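Local coordinates for putative metal-dependent hydrolase (Bacillus subtilis, PDB 6KNS), which binds two zinc ions in a metallo-beta-lactamase fold and is probably a hydrolase, perhaps related in activity to the endoribonucleases that process tRNA 3' ends, at residues F18-F30 against V39-V53. Numbering follows the deposited sequence.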
loop_
_atom_site.group_PDB
_atom_site.type_symbol
_atom_site.label_atom_id
_atom_site.label_comp_id
_atom_site.label_asym_id
_atom_site.label_seq_id
_atom_site.Cartn_x
_atom_site.Cartn_y
_atom_site.Cartn_z
ATOM N N PHE A 18 10.345 -0.843 0.308
ATOM C CA PHE A 18 9.331 -0.181 1.124
ATOM C C PHE A 18 9.441 1.325 0.823
ATOM O O PHE A 18 10.452 1.783 0.351
ATOM C CB PHE A 18 9.583 -0.429 2.615
ATOM C CG PHE A 18 10.896 0.162 3.122
ATOM C CD1 PHE A 18 12.075 -0.533 3.001
ATOM C CD2 PHE A 18 10.944 1.405 3.746
ATOM C CE1 PHE A 18 13.263 0.003 3.472
ATOM C CE2 PHE A 18 12.142 1.933 4.217
ATOM C CZ PHE A 18 13.294 1.222 4.084
ATOM N N PRO A 19 8.391 2.080 1.072
ATOM C CA PRO A 19 8.410 3.478 0.660
ATOM C C PRO A 19 9.196 4.344 1.634
ATOM O O PRO A 19 9.088 4.172 2.850
ATOM C CB PRO A 19 6.929 3.858 0.715
ATOM C CG PRO A 19 6.408 2.987 1.835
ATOM C CD PRO A 19 7.076 1.683 1.604
ATOM N N ALA A 20 10.002 5.253 1.102
ATOM C CA ALA A 20 10.454 6.406 1.869
ATOM C C ALA A 20 9.208 7.227 2.232
ATOM O O ALA A 20 8.129 7.050 1.624
ATOM C CB ALA A 20 11.443 7.284 1.013
ATOM N N ALA A 21 9.366 8.110 3.210
ATOM C CA ALA A 21 8.324 9.022 3.631
ATOM C C ALA A 21 7.670 9.765 2.441
ATOM O O ALA A 21 8.333 10.402 1.615
ATOM C CB ALA A 21 8.880 10.028 4.700
ATOM N N ASN A 22 6.355 9.608 2.341
ATOM C CA ASN A 22 5.528 10.263 1.326
ATOM C C ASN A 22 5.867 9.850 -0.115
ATOM O O ASN A 22 5.444 10.505 -1.080
ATOM C CB ASN A 22 5.560 11.775 1.498
ATOM C CG ASN A 22 4.997 12.212 2.858
ATOM O OD1 ASN A 22 3.860 11.887 3.214
ATOM N ND2 ASN A 22 5.804 12.916 3.625
ATOM N N GLU A 23 6.587 8.737 -0.245
ATOM C CA GLU A 23 6.891 8.186 -1.559
ATOM C C GLU A 23 6.244 6.820 -1.740
ATOM O O GLU A 23 5.319 6.450 -0.986
ATOM C CB GLU A 23 8.392 8.099 -1.776
ATOM C CG GLU A 23 9.100 9.455 -1.593
ATOM C CD GLU A 23 8.644 10.540 -2.589
ATOM O OE1 GLU A 23 8.108 10.221 -3.688
ATOM O OE2 GLU A 23 8.813 11.735 -2.231
ATOM N N ALA A 24 6.683 6.114 -2.782
ATOM C CA ALA A 24 6.076 4.849 -3.185
ATOM C C ALA A 24 7.102 3.819 -3.621
ATOM O O ALA A 24 8.265 4.162 -3.899
ATOM C CB ALA A 24 5.003 5.071 -4.285
ATOM N N THR A 25 6.693 2.549 -3.677
ATOM C CA THR A 25 7.562 1.498 -4.251
ATOM C C THR A 25 7.081 1.227 -5.690
ATOM O O THR A 25 6.271 1.999 -6.213
ATOM C CB THR A 25 7.652 0.246 -3.388
ATOM O OG1 THR A 25 6.428 -0.499 -3.429
ATOM C CG2 THR A 25 7.965 0.602 -1.922
ATOM N N SER A 26 7.623 0.196 -6.349
ATOM C CA SER A 26 7.459 0.034 -7.777
ATOM C C SER A 26 6.037 0.137 -8.348
ATOM O O SER A 26 5.143 -0.595 -7.974
ATOM C CB SER A 26 8.074 -1.273 -8.238
ATOM O OG SER A 26 9.470 -1.304 -7.965
ATOM N N GLY A 27 5.897 1.042 -9.306
ATOM C CA GLY A 27 4.694 1.233 -10.104
ATOM C C GLY A 27 4.980 2.185 -11.260
ATOM O O GLY A 27 5.509 3.296 -11.053
ATOM N N TYR A 28 4.667 1.750 -12.483
ATOM C CA TYR A 28 4.934 2.557 -13.701
ATOM C C TYR A 28 3.700 2.601 -14.592
ATOM O O TYR A 28 3.142 1.551 -14.939
ATOM C CB TYR A 28 6.115 1.986 -14.466
ATOM C CG TYR A 28 7.280 1.845 -13.558
ATOM C CD1 TYR A 28 8.184 2.874 -13.412
ATOM C CD2 TYR A 28 7.446 0.707 -12.785
ATOM C CE1 TYR A 28 9.249 2.774 -12.530
ATOM C CE2 TYR A 28 8.504 0.597 -11.909
ATOM C CZ TYR A 28 9.408 1.643 -11.793
ATOM O OH TYR A 28 10.449 1.544 -10.931
ATOM N N LEU A 29 3.291 3.810 -14.978
ATOM C CA LEU A 29 2.100 3.982 -15.778
ATOM C C LEU A 29 2.507 4.169 -17.235
ATOM O O LEU A 29 3.172 5.147 -17.574
ATOM C CB LEU A 29 1.304 5.182 -15.287
ATOM C CG LEU A 29 0.141 5.702 -16.151
ATOM C CD1 LEU A 29 -0.972 4.691 -16.335
ATOM C CD2 LEU A 29 -0.422 6.938 -15.503
ATOM N N PHE A 30 2.078 3.232 -18.085
ATOM C CA PHE A 30 2.308 3.311 -19.517
ATOM C C PHE A 30 1.021 3.673 -20.219
ATOM O O PHE A 30 0.021 3.012 -20.039
ATOM C CB PHE A 30 2.785 1.966 -20.040
ATOM C CG PHE A 30 4.212 1.641 -19.691
ATOM C CD1 PHE A 30 4.574 1.382 -18.398
ATOM C CD2 PHE A 30 5.183 1.592 -20.689
ATOM C CE1 PHE A 30 5.877 1.071 -18.094
ATOM C CE2 PHE A 30 6.482 1.273 -20.396
ATOM C CZ PHE A 30 6.841 1.023 -19.108
ATOM N N VAL A 39 2.296 -1.082 -14.732
ATOM C CA VAL A 39 3.335 -2.070 -14.611
ATOM C C VAL A 39 3.813 -2.038 -13.160
ATOM O O VAL A 39 4.425 -1.063 -12.711
ATOM C CB VAL A 39 4.483 -1.786 -15.591
ATOM C CG1 VAL A 39 5.666 -2.740 -15.355
ATOM C CG2 VAL A 39 3.982 -1.872 -17.039
ATOM N N ASP A 40 3.507 -3.126 -12.445
ATOM C CA ASP A 40 3.720 -3.274 -11.002
ATOM C C ASP A 40 2.828 -2.354 -10.203
ATOM O O ASP A 40 2.394 -1.293 -10.699
ATOM C CB ASP A 40 5.221 -3.200 -10.591
ATOM C CG ASP A 40 5.995 -4.450 -11.034
ATOM O OD1 ASP A 40 5.347 -5.441 -11.436
ATOM O OD2 ASP A 40 7.228 -4.466 -11.011
ATOM N N CYS A 41 2.572 -2.760 -8.956
ATOM C CA CYS A 41 1.528 -2.150 -8.155
ATOM C C CYS A 41 1.884 -2.253 -6.657
ATOM O O CYS A 41 1.199 -2.888 -5.855
ATOM C CB CYS A 41 0.198 -2.867 -8.464
ATOM S SG CYS A 41 -1.260 -2.046 -7.785
ATOM N N GLY A 42 2.969 -1.601 -6.293
ATOM C CA GLY A 42 3.547 -1.710 -4.965
ATOM C C GLY A 42 2.935 -0.769 -3.943
ATOM O O GLY A 42 1.790 -0.313 -4.104
ATOM N N SER A 43 3.707 -0.479 -2.890
ATOM C CA SER A 43 3.203 0.293 -1.714
ATOM C C SER A 43 2.936 1.768 -2.070
ATOM O O SER A 43 3.794 2.433 -2.643
ATOM C CB SER A 43 4.220 0.208 -0.572
ATOM O OG SER A 43 3.696 0.681 0.658
ATOM N N ALA A 44 1.744 2.265 -1.726
ATOM C CA ALA A 44 1.325 3.631 -2.009
ATOM C C ALA A 44 1.199 3.947 -3.507
ATOM O O ALA A 44 1.005 5.117 -3.882
ATOM C CB ALA A 44 2.245 4.690 -1.300
ATOM N N VAL A 45 1.230 2.928 -4.360
ATOM C CA VAL A 45 1.131 3.157 -5.780
ATOM C C VAL A 45 -0.282 3.549 -6.175
ATOM O O VAL A 45 -0.453 4.475 -6.971
ATOM C CB VAL A 45 1.661 1.962 -6.575
ATOM C CG1 VAL A 45 1.179 2.023 -8.054
ATOM C CG2 VAL A 45 3.185 1.974 -6.436
ATOM N N LEU A 46 -1.298 2.908 -5.605
ATOM C CA LEU A 46 -2.666 3.317 -5.944
ATOM C C LEU A 46 -2.954 4.739 -5.560
ATOM O O LEU A 46 -3.536 5.510 -6.359
ATOM C CB LEU A 46 -3.709 2.443 -5.263
ATOM C CG LEU A 46 -4.195 1.173 -5.907
ATOM C CD1 LEU A 46 -5.554 0.692 -5.206
ATOM C CD2 LEU A 46 -4.360 1.373 -7.421
ATOM N N SER A 47 -2.556 5.115 -4.339
ATOM C CA SER A 47 -2.735 6.477 -3.886
ATOM C C SER A 47 -2.160 7.503 -4.879
ATOM O O SER A 47 -2.804 8.516 -5.221
ATOM C CB SER A 47 -2.087 6.663 -2.532
ATOM O OG SER A 47 -2.281 7.972 -2.016
ATOM N N LYS A 48 -0.953 7.254 -5.333
ATOM C CA LYS A 48 -0.285 8.165 -6.258
ATOM C C LYS A 48 -0.858 8.044 -7.672
ATOM O O LYS A 48 -1.058 9.058 -8.338
ATOM C CB LYS A 48 1.226 7.937 -6.236
ATOM C CG LYS A 48 1.808 8.322 -4.874
ATOM C CD LYS A 48 3.224 8.808 -4.958
ATOM C CE LYS A 48 3.804 9.101 -3.561
ATOM N NZ LYS A 48 3.418 10.409 -3.013
ATOM N N LEU A 49 -1.137 6.819 -8.105
ATOM C CA LEU A 49 -1.735 6.576 -9.406
ATOM C C LEU A 49 -3.025 7.370 -9.673
ATOM O O LEU A 49 -3.185 7.961 -10.758
ATOM C CB LEU A 49 -2.008 5.102 -9.628
ATOM C CG LEU A 49 -2.667 4.739 -10.989
ATOM C CD1 LEU A 49 -1.754 5.119 -12.162
ATOM C CD2 LEU A 49 -3.034 3.279 -11.042
ATOM N N PHE A 50 -3.925 7.406 -8.687
ATOM C CA PHE A 50 -5.242 8.037 -8.891
ATOM C C PHE A 50 -5.184 9.535 -9.085
ATOM O O PHE A 50 -6.180 10.155 -9.409
ATOM C CB PHE A 50 -6.177 7.699 -7.739
ATOM C CG PHE A 50 -6.528 6.235 -7.652
ATOM C CD1 PHE A 50 -6.433 5.410 -8.764
ATOM C CD2 PHE A 50 -7.022 5.702 -6.482
ATOM C CE1 PHE A 50 -6.779 4.113 -8.725
ATOM C CE2 PHE A 50 -7.373 4.354 -6.422
ATOM C CZ PHE A 50 -7.272 3.568 -7.547
ATOM N N GLY A 51 -4.025 10.117 -8.839
ATOM C CA GLY A 51 -3.817 11.508 -9.131
ATOM C C GLY A 51 -3.565 11.726 -10.608
ATOM O O GLY A 51 -3.688 12.858 -11.060
ATOM N N TYR A 52 -3.204 10.655 -11.344
ATOM C CA TYR A 52 -3.032 10.700 -12.797
ATOM C C TYR A 52 -4.196 10.044 -13.538
ATOM O O TYR A 52 -4.596 10.510 -14.577
ATOM C CB TYR A 52 -1.715 10.051 -13.200
ATOM C CG TYR A 52 -0.513 10.659 -12.510
ATOM C CD1 TYR A 52 0.174 11.735 -13.073
ATOM C CD2 TYR A 52 -0.056 10.162 -11.307
ATOM C CE1 TYR A 52 1.293 12.310 -12.436
ATOM C CE2 TYR A 52 1.051 10.725 -10.653
ATOM C CZ TYR A 52 1.723 11.795 -11.224
ATOM O OH TYR A 52 2.819 12.340 -10.586
ATOM N N VAL A 53 -4.747 8.962 -13.006
ATOM C CA VAL A 53 -5.739 8.163 -13.737
ATOM C C VAL A 53 -6.659 7.457 -12.741
ATOM O O VAL A 53 -6.183 6.847 -11.777
ATOM C CB VAL A 53 -5.070 7.153 -14.717
ATOM C CG1 VAL A 53 -4.036 6.377 -13.998
ATOM C CG2 VAL A 53 -6.099 6.185 -15.351
#
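Thr25 OG1 is held by two groups: Ser43 N donates to it at 2.8 Å, and it also hydrogen-bonds to the backbone O of Asp69, a zinc ligand. A chi1 of 72° sets this hydroxyl between its own backbone N and carbonyl carbon, facing the 42-43 peptide. Thr25 N returns a bond to Ser43 O at 3.1 Å, and Gly42 N reaches Ser26 O at 2.9 Å, so the loop before strand 27-32 is laced to the turn that leads into helix 45-49. Beyond it Tyr28 and Val39 form an antiparallel hydrogen-bonded pair, where neighbouring strands of one sheet of the metallo-beta-lactamase αββα sandwich meet. Asp40, just past that pair, turns its carboxylate to the zinc ligand His70, with OD2 bonded to ND1, and thus serves as a second-shell residue. Val39 CG2 meets the Phe30 ring obliquely, 3.6 Å from CD1. Val45 CG1 packs 4.1 Å from Gly27 CA. Leu29 CD2 touches Leu49 CD1 at 4.0 Å, the two side chains nearly perpendicular, and also meets Val53 CG1. At the far end Lys48 bends at chi4 (-81°), and NZ donates a hydrogen bond to Asn22 O at 2.8 Å from above the carbonyl plane.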